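Local structure of aldo-keto reductase AKR2E4 (Bombyx mori, 3WCZ) at residues A[21-26]-A[50-55]; A[116-121]-A[176-181]; A[77-82]-A[109-114]. The protein catalyses the NADP-dependent reduction of carbonyl compounds, with high activity on the steroid 3-dehydroecdysone, and may take part in regulating molting. One frame throughout, in Å; residues are numbered along the deposited sequence.

Contact 1 of 3, residues A[21-26]-A[50-55]. With NAP (NADP nicotinamide-adenine-dinucleotide phosphate), chain B.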
loop_
_atom_site.group_PDB
_atom_site.type_symbol
_atom_site.label_atom_id
_atom_site.label_comp_id
_atom_site.label_asym_id
_atom_site.label_seq_id
_atom_site.Cartn_x
_atom_site.Cartn_y
_atom_site.Cartn_z
ATOM N N LEU A 21 6.352 -4.697 1.163
ATOM C CA LEU A 21 5.694 -6.001 1.208
ATOM C C LEU A 21 4.230 -5.857 1.591
ATOM O O LEU A 21 3.922 -5.291 2.640
ATOM C CB LEU A 21 6.376 -6.928 2.201
ATOM C CG LEU A 21 5.722 -8.317 2.311
ATOM C CD1 LEU A 21 5.999 -9.171 1.061
ATOM C CD2 LEU A 21 6.158 -9.059 3.541
ATOM N N GLY A 22 3.331 -6.358 0.761
ATOM C CA GLY A 22 1.936 -6.405 1.135
ATOM C C GLY A 22 1.600 -7.558 2.053
ATOM O O GLY A 22 2.094 -8.676 1.866
ATOM N N THR A 23 0.771 -7.281 3.053
ATOM C CA THR A 23 0.329 -8.307 4.001
ATOM C C THR A 23 -1.176 -8.408 4.084
ATOM O O THR A 23 -1.705 -9.034 5.014
ATOM C CB THR A 23 0.937 -8.099 5.401
ATOM O OG1 THR A 23 0.416 -6.908 6.018
ATOM C CG2 THR A 23 2.473 -8.024 5.347
ATOM N N GLY A 24 -1.885 -7.852 3.119
ATOM C CA GLY A 24 -3.309 -8.121 3.016
ATOM C C GLY A 24 -3.512 -9.558 2.577
ATOM O O GLY A 24 -2.640 -10.176 1.921
ATOM N N ARG A 25 -4.678 -10.107 2.914
ATOM C CA ARG A 25 -4.944 -11.521 2.728
ATOM C C ARG A 25 -5.974 -11.805 1.645
ATOM O O ARG A 25 -6.455 -12.944 1.542
ATOM C CB ARG A 25 -5.463 -12.118 4.031
ATOM C CG ARG A 25 -4.593 -11.824 5.232
ATOM C CD ARG A 25 -3.274 -12.480 5.060
ATOM N NE ARG A 25 -3.364 -13.935 5.208
ATOM C CZ ARG A 25 -2.602 -14.812 4.552
ATOM N NH1 ARG A 25 -1.678 -14.403 3.646
ATOM N NH2 ARG A 25 -2.788 -16.114 4.792
ATOM N N GLY A 26 -6.312 -10.811 0.832
ATOM C CA GLY A 26 -7.292 -11.009 -0.224
ATOM C C GLY A 26 -6.966 -12.148 -1.184
ATOM O O GLY A 26 -7.866 -12.797 -1.716
ATOM N N ARG A 50 12.714 -3.225 3.434
ATOM C CA ARG A 50 12.732 -2.424 4.641
ATOM C C ARG A 50 11.393 -1.724 4.829
ATOM O O ARG A 50 11.307 -0.796 5.638
ATOM C CB ARG A 50 13.850 -1.381 4.568
ATOM C CG ARG A 50 15.269 -1.987 4.513
ATOM C CD ARG A 50 15.602 -2.761 5.774
ATOM N NE ARG A 50 16.959 -3.314 5.767
ATOM C CZ ARG A 50 17.254 -4.568 5.455
ATOM N NH1 ARG A 50 16.307 -5.410 5.071
ATOM N NH2 ARG A 50 18.527 -4.983 5.525
ATOM N N HIS A 51 10.377 -2.079 4.074
ATOM C CA HIS A 51 9.057 -1.458 4.192
ATOM C C HIS A 51 8.004 -2.556 4.158
ATOM O O HIS A 51 7.998 -3.367 3.236
ATOM C CB HIS A 51 8.872 -0.435 3.043
ATOM C CG HIS A 51 7.589 0.358 3.066
ATOM N ND1 HIS A 51 7.324 1.314 2.112
ATOM C CD2 HIS A 51 6.497 0.345 3.871
ATOM C CE1 HIS A 51 6.141 1.853 2.324
ATOM N NE2 HIS A 51 5.619 1.294 3.397
ATOM N N ILE A 52 7.148 -2.588 5.191
ATOM C CA ILE A 52 6.050 -3.549 5.299
ATOM C C ILE A 52 4.751 -2.762 5.366
ATOM O O ILE A 52 4.680 -1.813 6.149
ATOM C CB ILE A 52 6.137 -4.425 6.561
ATOM C CG1 ILE A 52 7.537 -5.028 6.750
ATOM C CG2 ILE A 52 5.058 -5.489 6.521
ATOM C CD1 ILE A 52 7.996 -6.005 5.689
ATOM N N ASP A 53 3.752 -3.152 4.570
ATOM C CA ASP A 53 2.411 -2.549 4.569
ATOM C C ASP A 53 1.430 -3.521 5.212
ATOM O O ASP A 53 1.326 -4.668 4.765
ATOM C CB ASP A 53 1.929 -2.236 3.141
ATOM C CG ASP A 53 0.570 -1.591 3.132
ATOM O OD1 ASP A 53 0.513 -0.370 3.362
ATOM O OD2 ASP A 53 -0.444 -2.289 2.907
ATOM N N THR A 54 0.748 -3.080 6.266
ATOM C CA THR A 54 -0.275 -3.865 6.923
ATOM C C THR A 54 -1.448 -2.971 7.286
ATOM O O THR A 54 -1.538 -1.835 6.835
ATOM C CB THR A 54 0.334 -4.638 8.131
ATOM O OG1 THR A 54 -0.591 -5.621 8.623
ATOM C CG2 THR A 54 0.719 -3.751 9.270
ATOM N N ALA A 55 -2.380 -3.507 8.080
ATOM C CA ALA A 55 -3.600 -2.776 8.437
ATOM C C ALA A 55 -4.279 -3.470 9.587
ATOM O O ALA A 55 -4.221 -4.698 9.710
ATOM C CB ALA A 55 -4.551 -2.694 7.276
HETATM P PA NAP B . -1.040 -8.248 -5.290
HETATM O O1A NAP B . 0.267 -7.936 -4.690
HETATM O O2A NAP B . -1.697 -7.392 -6.259
HETATM O O5B NAP B . -1.137 -9.713 -5.819
HETATM C C5B NAP B . -0.729 -10.795 -5.038
HETATM C C4B NAP B . -0.799 -12.137 -5.753
HETATM O O4B NAP B . 0.233 -12.199 -6.756
HETATM C C3B NAP B . -0.659 -13.343 -4.906
HETATM O O3B NAP B . -1.534 -14.316 -5.425
HETATM C C2B NAP B . 0.737 -13.707 -5.080
HETATM O O2B NAP B . 1.018 -15.071 -4.839
HETATM C C1B NAP B . 1.018 -13.341 -6.513
HETATM N N9A NAP B . 2.379 -12.969 -6.839
HETATM C C8A NAP B . 3.187 -12.199 -6.082
HETATM N N7A NAP B . 4.321 -11.939 -6.700
HETATM C C5A NAP B . 4.276 -12.567 -7.916
HETATM C C6A NAP B . 5.169 -12.656 -8.989
HETATM N N6A NAP B . 6.440 -12.074 -9.004
HETATM N N1A NAP B . 4.767 -13.380 -10.048
HETATM C C2A NAP B . 3.568 -13.961 -10.074
HETATM N N3A NAP B . 2.679 -13.888 -9.069
HETATM C C4A NAP B . 3.036 -13.175 -7.990
HETATM O O3 NAP B . -2.049 -8.441 -4.037
HETATM P PN NAP B . -2.998 -7.567 -3.103
HETATM O O1N NAP B . -2.953 -8.242 -1.782
HETATM O O2N NAP B . -4.305 -7.409 -3.798
HETATM O O5D NAP B . -2.355 -6.116 -3.009
HETATM C C5D NAP B . -1.095 -5.926 -2.459
HETATM C C4D NAP B . -1.066 -5.239 -1.088
HETATM O O4D NAP B . -1.571 -3.918 -1.162
HETATM C C3D NAP B . -1.925 -5.880 -0.045
HETATM O O3D NAP B . -1.402 -7.110 0.416
HETATM C C2D NAP B . -2.016 -4.828 0.944
HETATM O O2D NAP B . -0.818 -4.706 1.657
HETATM C C1D NAP B . -2.252 -3.621 0.062
HETATM N N1N NAP B . -3.634 -3.242 -0.255
HETATM C C2N NAP B . -4.178 -2.146 0.305
HETATM C C3N NAP B . -5.465 -1.783 -0.005
HETATM C C7N NAP B . -5.972 -0.536 0.615
HETATM O O7N NAP B . -5.210 0.366 1.038
HETATM N N7N NAP B . -7.308 -0.351 0.571
HETATM C C4N NAP B . -6.265 -2.577 -0.847
HETATM C C5N NAP B . -5.688 -3.708 -1.441
HETATM C C6N NAP B . -4.369 -3.998 -1.114
HETATM P P2B NAP B . 2.135 -15.550 -3.795
HETATM O O1X NAP B . 2.007 -17.086 -3.824
HETATM O O2X NAP B . 3.444 -15.133 -4.309
HETATM O O3X NAP B . 1.779 -14.957 -2.455
#
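Leu-21 and Ile-52 face each other as a parallel bridge pair of strands 21-22 and 51-53, the first two neighbours in the TIM barrel of this aldo-keto reductase, joined through helix 35-46 as a beta-alpha-beta unit. Leu-21 N donates to His-51 O (3.0 Å, 162° at the hydrogen), and Leu-21 O accepts from Asp-53 N at 2.9 Å. On the face carrying Leu-21 and Ile-52 the two side chains run side by side toward the helices, Leu-21 CB 4.0 Å from Ile-52 CD1. Beyond the strands the backbone pairing fades to a weak bond from Thr-23 N to Asp-53 O, and Thr-23 OG1, set between its own N and carbonyl carbon (chi1 68°), donates to the same oxygen at 2.7 Å, while Thr-23 CG2 rests on Ile-52 CG2. The other face, with Asp-53, holds the nicotinamide ribose of NADP. Gly-22 lets the sugar come close, since a CB there would collide with O3D. Gly-24 N donates a hydrogen bond to O3D of NADP at 2.8 Å. With CG anti to the backbone N, the Asp-53 carboxylate turns to the ribose, its OD2 salt-bridged to Lys-87. Asp-53 OD2 accepts the hydroxyl O2D of NADP at 2.7 Å.

Contact 2 of 3, residues A[116-121]-A[176-181]. With NAP (NADP nicotinamide-adenine-dinucleotide phosphate), chain B.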
loop_
_atom_site.group_PDB
_atom_site.type_symbol
_atom_site.label_atom_id
_atom_site.label_comp_id
_atom_site.label_asym_id
_atom_site.label_seq_id
_atom_site.Cartn_x
_atom_site.Cartn_y
_atom_site.Cartn_z
ATOM N N LEU A 116 4.429 5.101 9.237
ATOM C CA LEU A 116 3.361 5.720 8.449
ATOM C C LEU A 116 2.037 5.159 8.919
ATOM O O LEU A 116 1.838 3.960 8.937
ATOM C CB LEU A 116 3.554 5.419 6.955
ATOM C CG LEU A 116 2.507 5.985 6.012
ATOM C CD1 LEU A 116 2.363 7.470 6.079
ATOM C CD2 LEU A 116 2.883 5.573 4.607
ATOM N N TYR A 117 1.143 6.051 9.323
ATOM C CA TYR A 117 -0.240 5.698 9.643
ATOM C C TYR A 117 -1.148 6.308 8.597
ATOM O O TYR A 117 -1.045 7.494 8.273
ATOM C CB TYR A 117 -0.612 6.218 11.012
ATOM C CG TYR A 117 -1.766 5.527 11.689
ATOM C CD1 TYR A 117 -1.950 4.161 11.592
ATOM C CD2 TYR A 117 -2.657 6.228 12.489
ATOM C CE1 TYR A 117 -2.980 3.516 12.254
ATOM C CE2 TYR A 117 -3.693 5.595 13.148
ATOM C CZ TYR A 117 -3.845 4.237 13.028
ATOM O OH TYR A 117 -4.871 3.632 13.731
ATOM N N LEU A 118 -2.041 5.482 8.044
ATOM C CA LEU A 118 -2.969 5.890 6.995
ATOM C C LEU A 118 -4.408 5.766 7.430
ATOM O O LEU A 118 -4.782 4.761 8.050
ATOM C CB LEU A 118 -2.798 4.996 5.764
ATOM C CG LEU A 118 -1.397 4.975 5.146
ATOM C CD1 LEU A 118 -1.379 4.005 3.976
ATOM C CD2 LEU A 118 -0.954 6.326 4.685
ATOM N N ILE A 119 -5.229 6.727 7.018
ATOM C CA ILE A 119 -6.664 6.531 7.088
ATOM C C ILE A 119 -7.012 5.535 5.972
ATOM O O ILE A 119 -6.758 5.820 4.793
ATOM C CB ILE A 119 -7.442 7.844 6.868
ATOM C CG1 ILE A 119 -7.024 8.913 7.882
ATOM C CG2 ILE A 119 -8.948 7.560 6.935
ATOM C CD1 ILE A 119 -7.856 10.193 7.750
ATOM N N HIS A 120 -7.577 4.378 6.301
ATOM C CA HIS A 120 -7.713 3.289 5.324
ATOM C C HIS A 120 -8.700 3.626 4.204
ATOM O O HIS A 120 -8.454 3.321 3.041
ATOM C CB HIS A 120 -8.122 1.997 6.072
ATOM C CG HIS A 120 -7.791 0.729 5.345
ATOM N ND1 HIS A 120 -7.430 -0.423 6.006
ATOM C CD2 HIS A 120 -7.796 0.428 4.023
ATOM C CE1 HIS A 120 -7.222 -1.383 5.112
ATOM N NE2 HIS A 120 -7.418 -0.886 3.904
ATOM N N PHE A 121 -9.824 4.253 4.565
ATOM C CA PHE A 121 -10.802 4.781 3.610
ATOM C C PHE A 121 -11.363 6.095 4.144
ATOM O O PHE A 121 -11.398 6.317 5.375
ATOM C CB PHE A 121 -12.011 3.838 3.427
ATOM C CG PHE A 121 -11.716 2.590 2.652
ATOM C CD1 PHE A 121 -11.283 1.464 3.311
ATOM C CD2 PHE A 121 -11.928 2.536 1.287
ATOM C CE1 PHE A 121 -11.010 0.286 2.605
ATOM C CE2 PHE A 121 -11.630 1.384 0.554
ATOM C CZ PHE A 121 -11.186 0.256 1.223
ATOM N N PRO A 176 -1.304 15.022 3.653
ATOM C CA PRO A 176 -0.812 13.661 3.729
ATOM C C PRO A 176 0.519 13.522 3.009
ATOM O O PRO A 176 0.752 14.200 1.993
ATOM C CB PRO A 176 -1.922 12.852 3.050
ATOM C CG PRO A 176 -2.736 13.807 2.334
ATOM C CD PRO A 176 -2.612 15.106 2.994
ATOM N N VAL A 177 1.402 12.672 3.519
ATOM C CA VAL A 177 2.635 12.345 2.784
ATOM C C VAL A 177 2.359 11.431 1.597
ATOM O O VAL A 177 3.088 11.473 0.614
ATOM C CB VAL A 177 3.710 11.659 3.657
ATOM C CG1 VAL A 177 4.231 12.604 4.727
ATOM C CG2 VAL A 177 3.197 10.361 4.294
ATOM N N ILE A 178 1.272 10.658 1.698
ATOM C CA ILE A 178 0.955 9.567 0.790
ATOM C C ILE A 178 -0.543 9.427 0.641
ATOM O O ILE A 178 -1.280 9.637 1.591
ATOM C CB ILE A 178 1.552 8.246 1.331
ATOM C CG1 ILE A 178 3.018 8.169 0.867
ATOM C CG2 ILE A 178 0.751 6.979 0.859
ATOM C CD1 ILE A 178 3.867 7.206 1.598
ATOM N N ASN A 179 -0.966 9.051 -0.567
ATOM C CA ASN A 179 -2.280 8.501 -0.847
ATOM C C ASN A 179 -2.043 7.106 -1.394
ATOM O O ASN A 179 -1.401 6.957 -2.453
ATOM C CB ASN A 179 -3.078 9.399 -1.815
ATOM C CG ASN A 179 -4.536 8.951 -2.002
ATOM O OD1 ASN A 179 -5.090 8.229 -1.181
ATOM N ND2 ASN A 179 -5.175 9.470 -3.048
ATOM N N GLN A 180 -2.537 6.090 -0.679
ATOM C CA GLN A 180 -2.383 4.713 -1.121
ATOM C C GLN A 180 -3.636 4.280 -1.872
ATOM O O GLN A 180 -4.741 4.251 -1.305
ATOM C CB GLN A 180 -2.099 3.792 0.079
ATOM C CG GLN A 180 -2.025 2.318 -0.302
ATOM C CD GLN A 180 -1.656 1.317 0.780
ATOM O OE1 GLN A 180 -2.294 0.253 0.864
ATOM N NE2 GLN A 180 -0.658 1.609 1.591
ATOM N N ILE A 181 -3.467 3.998 -3.159
ATOM C CA ILE A 181 -4.598 3.734 -4.048
ATOM C C ILE A 181 -4.252 2.564 -4.979
ATOM O O ILE A 181 -3.081 2.163 -5.105
ATOM C CB ILE A 181 -4.980 4.998 -4.872
ATOM C CG1 ILE A 181 -3.780 5.511 -5.643
ATOM C CG2 ILE A 181 -5.533 6.055 -3.933
ATOM C CD1 ILE A 181 -4.110 6.632 -6.652
HETATM P PA NAP B . -1.040 -8.248 -5.290
HETATM O O1A NAP B . 0.267 -7.936 -4.690
HETATM O O2A NAP B . -1.697 -7.392 -6.259
HETATM O O5B NAP B . -1.137 -9.713 -5.819
HETATM C C5B NAP B . -0.729 -10.795 -5.038
HETATM C C4B NAP B . -0.799 -12.137 -5.753
HETATM O O4B NAP B . 0.233 -12.199 -6.756
HETATM C C3B NAP B . -0.659 -13.343 -4.906
HETATM O O3B NAP B . -1.534 -14.316 -5.425
HETATM C C2B NAP B . 0.737 -13.707 -5.080
HETATM O O2B NAP B . 1.018 -15.071 -4.839
HETATM C C1B NAP B . 1.018 -13.341 -6.513
HETATM N N9A NAP B . 2.379 -12.969 -6.839
HETATM C C8A NAP B . 3.187 -12.199 -6.082
HETATM N N7A NAP B . 4.321 -11.939 -6.700
HETATM C C5A NAP B . 4.276 -12.567 -7.916
HETATM C C6A NAP B . 5.169 -12.656 -8.989
HETATM N N6A NAP B . 6.440 -12.074 -9.004
HETATM N N1A NAP B . 4.767 -13.380 -10.048
HETATM C C2A NAP B . 3.568 -13.961 -10.074
HETATM N N3A NAP B . 2.679 -13.888 -9.069
HETATM C C4A NAP B . 3.036 -13.175 -7.990
HETATM O O3 NAP B . -2.049 -8.441 -4.037
HETATM P PN NAP B . -2.998 -7.567 -3.103
HETATM O O1N NAP B . -2.953 -8.242 -1.782
HETATM O O2N NAP B . -4.305 -7.409 -3.798
HETATM O O5D NAP B . -2.355 -6.116 -3.009
HETATM C C5D NAP B . -1.095 -5.926 -2.459
HETATM C C4D NAP B . -1.066 -5.239 -1.088
HETATM O O4D NAP B . -1.571 -3.918 -1.162
HETATM C C3D NAP B . -1.925 -5.880 -0.045
HETATM O O3D NAP B . -1.402 -7.110 0.416
HETATM C C2D NAP B . -2.016 -4.828 0.944
HETATM O O2D NAP B . -0.818 -4.706 1.657
HETATM C C1D NAP B . -2.252 -3.621 0.062
HETATM N N1N NAP B . -3.634 -3.242 -0.255
HETATM C C2N NAP B . -4.178 -2.146 0.305
HETATM C C3N NAP B . -5.465 -1.783 -0.005
HETATM C C7N NAP B . -5.972 -0.536 0.615
HETATM O O7N NAP B . -5.210 0.366 1.038
HETATM N N7N NAP B . -7.308 -0.351 0.571
HETATM C C4N NAP B . -6.265 -2.577 -0.847
HETATM C C5N NAP B . -5.688 -3.708 -1.441
HETATM C C6N NAP B . -4.369 -3.998 -1.114
HETATM P P2B NAP B . 2.135 -15.550 -3.795
HETATM O O1X NAP B . 2.007 -17.086 -3.824
HETATM O O2X NAP B . 3.444 -15.133 -4.309
HETATM O O3X NAP B . 1.779 -14.957 -2.455
#
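The inner end of the NADP pocket, where the carboxamide of the nicotinamide lies, is bordered by Gln-180 from one segment and by His-120 and Phe-121 from the other; behind it Leu-118 meets Gln-180 across the barrel interior. The amide of Gln-180 is carried inward on an extended chain, CG anti to the backbone N (chi1 176°), and its NE2 comes 3.5 Å from Leu-118 CD1, the two side chains crossing at about a right angle. NE2 is also hydrogen-bonded to Asp-53 OD1, which probably fixes the turn of the amide; Gln-180 OE1 then lies 2.9 Å from O7N of NADP. His-120 brings the edge of its ring to the carboxamide, with NE2 3.4 Å from N7N near the ring plane. In the eight-stranded parallel barrel, strands 114-119 and 178-182 are not neighbours: strand 152-158 runs between them, and the short segments 116-119 and 178-181 approach to 8.4 Å at an angle of 60°. No hydrogen bond joins them, and side chains alone bridge the interior. Leu-116 forks over two partners, sending CD2 to Ile-178 CD1 (3.6 Å) and CD1 to Val-177. Leu-116 CD1 and Val-177 CG2, at 3.5 Å, are closely packed methyls, the two side chains running alongside in opposite senses. More loosely, Leu-118 CD2 lies 4.2 Å from Ile-178 CG2.

Contact 3 of 3, residues A[77-82]-A[109-114]. With EDO (1,2-ethanediol), chain D.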
loop_
_atom_site.group_PDB
_atom_site.type_symbol
_atom_site.label_atom_id
_atom_site.label_comp_id
_atom_site.label_asym_id
_atom_site.label_seq_id
_atom_site.Cartn_x
_atom_site.Cartn_y
_atom_site.Cartn_z
ATOM N N VAL A 77 18.203 -6.631 10.870
ATOM C CA VAL A 77 17.915 -5.207 10.828
ATOM C C VAL A 77 17.756 -4.690 12.241
ATOM O O VAL A 77 17.494 -5.470 13.157
ATOM C CB VAL A 77 16.577 -4.851 10.107
ATOM C CG1 VAL A 77 16.714 -5.046 8.614
ATOM C CG2 VAL A 77 15.359 -5.573 10.755
ATOM N N THR A 78 17.851 -3.380 12.400
ATOM C CA THR A 78 17.392 -2.746 13.633
ATOM C C THR A 78 16.042 -2.095 13.388
ATOM O O THR A 78 15.651 -1.876 12.248
ATOM C CB THR A 78 18.351 -1.687 14.101
ATOM O OG1 THR A 78 18.398 -0.645 13.115
ATOM C CG2 THR A 78 19.744 -2.274 14.330
ATOM N N ARG A 79 15.329 -1.752 14.459
ATOM C CA ARG A 79 14.042 -1.093 14.292
ATOM C C ARG A 79 14.109 0.175 13.452
ATOM O O ARG A 79 13.246 0.408 12.597
ATOM C CB ARG A 79 13.438 -0.746 15.657
ATOM C CG ARG A 79 12.177 0.150 15.590
ATOM C CD ARG A 79 11.012 -0.568 14.984
ATOM N NE ARG A 79 9.825 0.263 14.754
ATOM C CZ ARG A 79 9.528 0.881 13.604
ATOM N NH1 ARG A 79 10.368 0.820 12.565
ATOM N NH2 ARG A 79 8.370 1.531 13.461
ATOM N N GLU A 80 15.134 0.996 13.633
ATOM C CA GLU A 80 15.190 2.255 12.916
ATOM C C GLU A 80 15.453 2.096 11.421
ATOM O O GLU A 80 15.198 3.016 10.654
ATOM C CB GLU A 80 16.226 3.174 13.562
ATOM C CG GLU A 80 15.765 3.677 14.925
ATOM C CD GLU A 80 14.649 4.717 14.831
ATOM O OE1 GLU A 80 14.471 5.327 13.740
ATOM O OE2 GLU A 80 13.954 4.930 15.861
ATOM N N GLU A 81 15.940 0.925 11.014
ATOM C CA GLU A 81 16.128 0.599 9.613
ATOM C C GLU A 81 14.850 0.160 8.914
ATOM O O GLU A 81 14.827 0.053 7.685
ATOM C CB GLU A 81 17.193 -0.493 9.488
ATOM C CG GLU A 81 18.582 0.024 9.815
ATOM C CD GLU A 81 19.652 -1.044 9.915
ATOM O OE1 GLU A 81 19.371 -2.231 10.142
ATOM O OE2 GLU A 81 20.839 -0.644 9.783
ATOM N N LEU A 82 13.801 -0.159 9.681
ATOM C CA LEU A 82 12.533 -0.600 9.108
ATOM C C LEU A 82 11.546 0.540 9.010
ATOM O O LEU A 82 11.515 1.405 9.869
ATOM C CB LEU A 82 11.909 -1.700 9.948
ATOM C CG LEU A 82 12.616 -3.025 9.994
ATOM C CD1 LEU A 82 11.934 -3.956 11.000
ATOM C CD2 LEU A 82 12.627 -3.643 8.612
ATOM N N LEU A 109 1.654 -5.071 16.967
ATOM C CA LEU A 109 2.898 -5.097 16.190
ATOM C C LEU A 109 4.137 -5.227 17.050
ATOM O O LEU A 109 5.218 -5.442 16.533
ATOM C CB LEU A 109 3.011 -3.835 15.300
ATOM C CG LEU A 109 2.019 -3.703 14.143
ATOM C CD1 LEU A 109 1.929 -2.245 13.667
ATOM C CD2 LEU A 109 2.418 -4.620 13.015
ATOM N N GLY A 110 4.001 -5.029 18.355
ATOM C CA GLY A 110 5.154 -5.006 19.243
ATOM C C GLY A 110 6.088 -3.827 19.015
ATOM O O GLY A 110 7.293 -3.945 19.224
ATOM N N LEU A 111 5.537 -2.685 18.590
ATOM C CA LEU A 111 6.314 -1.484 18.253
ATOM C C LEU A 111 5.954 -0.309 19.156
ATOM O O LEU A 111 4.858 -0.289 19.716
ATOM C CB LEU A 111 6.058 -1.078 16.792
ATOM C CG LEU A 111 6.341 -2.176 15.769
ATOM C CD1 LEU A 111 6.024 -1.626 14.370
ATOM C CD2 LEU A 111 7.770 -2.704 15.841
ATOM N N ASP A 112 6.861 0.657 19.290
ATOM C CA ASP A 112 6.628 1.874 20.060
ATOM C C ASP A 112 6.132 3.038 19.189
ATOM O O ASP A 112 5.606 4.022 19.704
ATOM C CB ASP A 112 7.915 2.335 20.733
ATOM C CG ASP A 112 8.491 1.303 21.669
ATOM O OD1 ASP A 112 7.746 0.793 22.522
ATOM O OD2 ASP A 112 9.695 0.993 21.531
ATOM N N TYR A 113 6.319 2.937 17.877
ATOM C CA TYR A 113 5.881 3.955 16.944
ATOM C C TYR A 113 5.693 3.281 15.591
ATOM O O TYR A 113 6.238 2.204 15.348
ATOM C CB TYR A 113 6.914 5.109 16.829
ATOM C CG TYR A 113 8.202 4.708 16.130
ATOM C CD1 TYR A 113 9.207 4.085 16.833
ATOM C CD2 TYR A 113 8.391 4.926 14.764
ATOM C CE1 TYR A 113 10.376 3.686 16.217
ATOM C CE2 TYR A 113 9.562 4.533 14.132
ATOM C CZ TYR A 113 10.554 3.899 14.865
ATOM O OH TYR A 113 11.735 3.509 14.258
ATOM N N ILE A 114 4.885 3.918 14.751
ATOM C CA ILE A 114 4.693 3.494 13.370
ATOM C C ILE A 114 5.346 4.537 12.468
ATOM O O ILE A 114 5.370 5.730 12.781
ATOM C CB ILE A 114 3.164 3.328 13.048
ATOM C CG1 ILE A 114 2.948 2.421 11.837
ATOM C CG2 ILE A 114 2.475 4.652 12.826
ATOM C CD1 ILE A 114 3.163 0.994 12.147
HETATM C C1 EDO D . 13.766 3.016 6.745
HETATM O O1 EDO D . 13.493 3.877 5.650
HETATM C C2 EDO D . 13.200 3.660 7.989
HETATM O O2 EDO D . 13.813 4.942 8.225
HETATM O O HOH W 1 9.284 0.291 17.719
HETATM O O HOH W 2 11.945 3.649 11.591
#
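Arg-79 lays its guanidinium flat on the ring of Tyr-113, planes 8° apart, in an off-centre cation-pi stack, Arg-79 CZ 3.9 Å from the Tyr-113 ring centroid. The bend of Arg-79 at chi2 (68°) turns the guanidinium toward the ring, and the ring, set between its own N and carbonyl carbon (chi1 70°), swings out to meet it. Arg-79 NH2, over the rim of the ring, donates in the guanidinium plane to Tyr-113 O at 2.9 Å, from above the carbonyl plane; a water accepts from both Arg-79 NE and Asp-112 N. These turns precede strands 83-88 and 114-119 at the N-terminal end of the TIM barrel, the second entered from helix 95-109 through a Schellman motif at Gly-110. NH2 also pairs with Asp-115 in a salt bridge, and NH1 gives a weak bond to Leu-82 O. An alanine at Arg-79 would probably leave Tyr-113 O and Asp-115 without this donor and strip one face of the ring of its stacking partner, Arg-153 being its other cation-pi partner. Leu-111 crosses the arginine, CD2 3.8 Å from NE. Glu-80 brings OE2 to 3.1 Å from Tyr-113 OH, which shares a water with Leu-82 O.

How the contacts relate
From the N terminus, contact 1 is completed first, closing the loop of 23 residues that holds helix 35-46 and pairing the first two barrel strands. Contact 3 follows, its 26 intervening residues containing strand 83-88 and helix 95-109, and ties together the turns ahead of the third and fourth strands. Contact 2 opens almost at once, on strand 114-119, and spans 54 residues to reach the sixth strand. The three loops run in series, neither nesting nor crossing. Contacts 1 and 2 meet at NADP and join through Asp-53 and Gln-180. Contact 3 lies away from the cofactor but touches contact 1, where Arg-50 packs on Val-77 and Thr-54 on Leu-109.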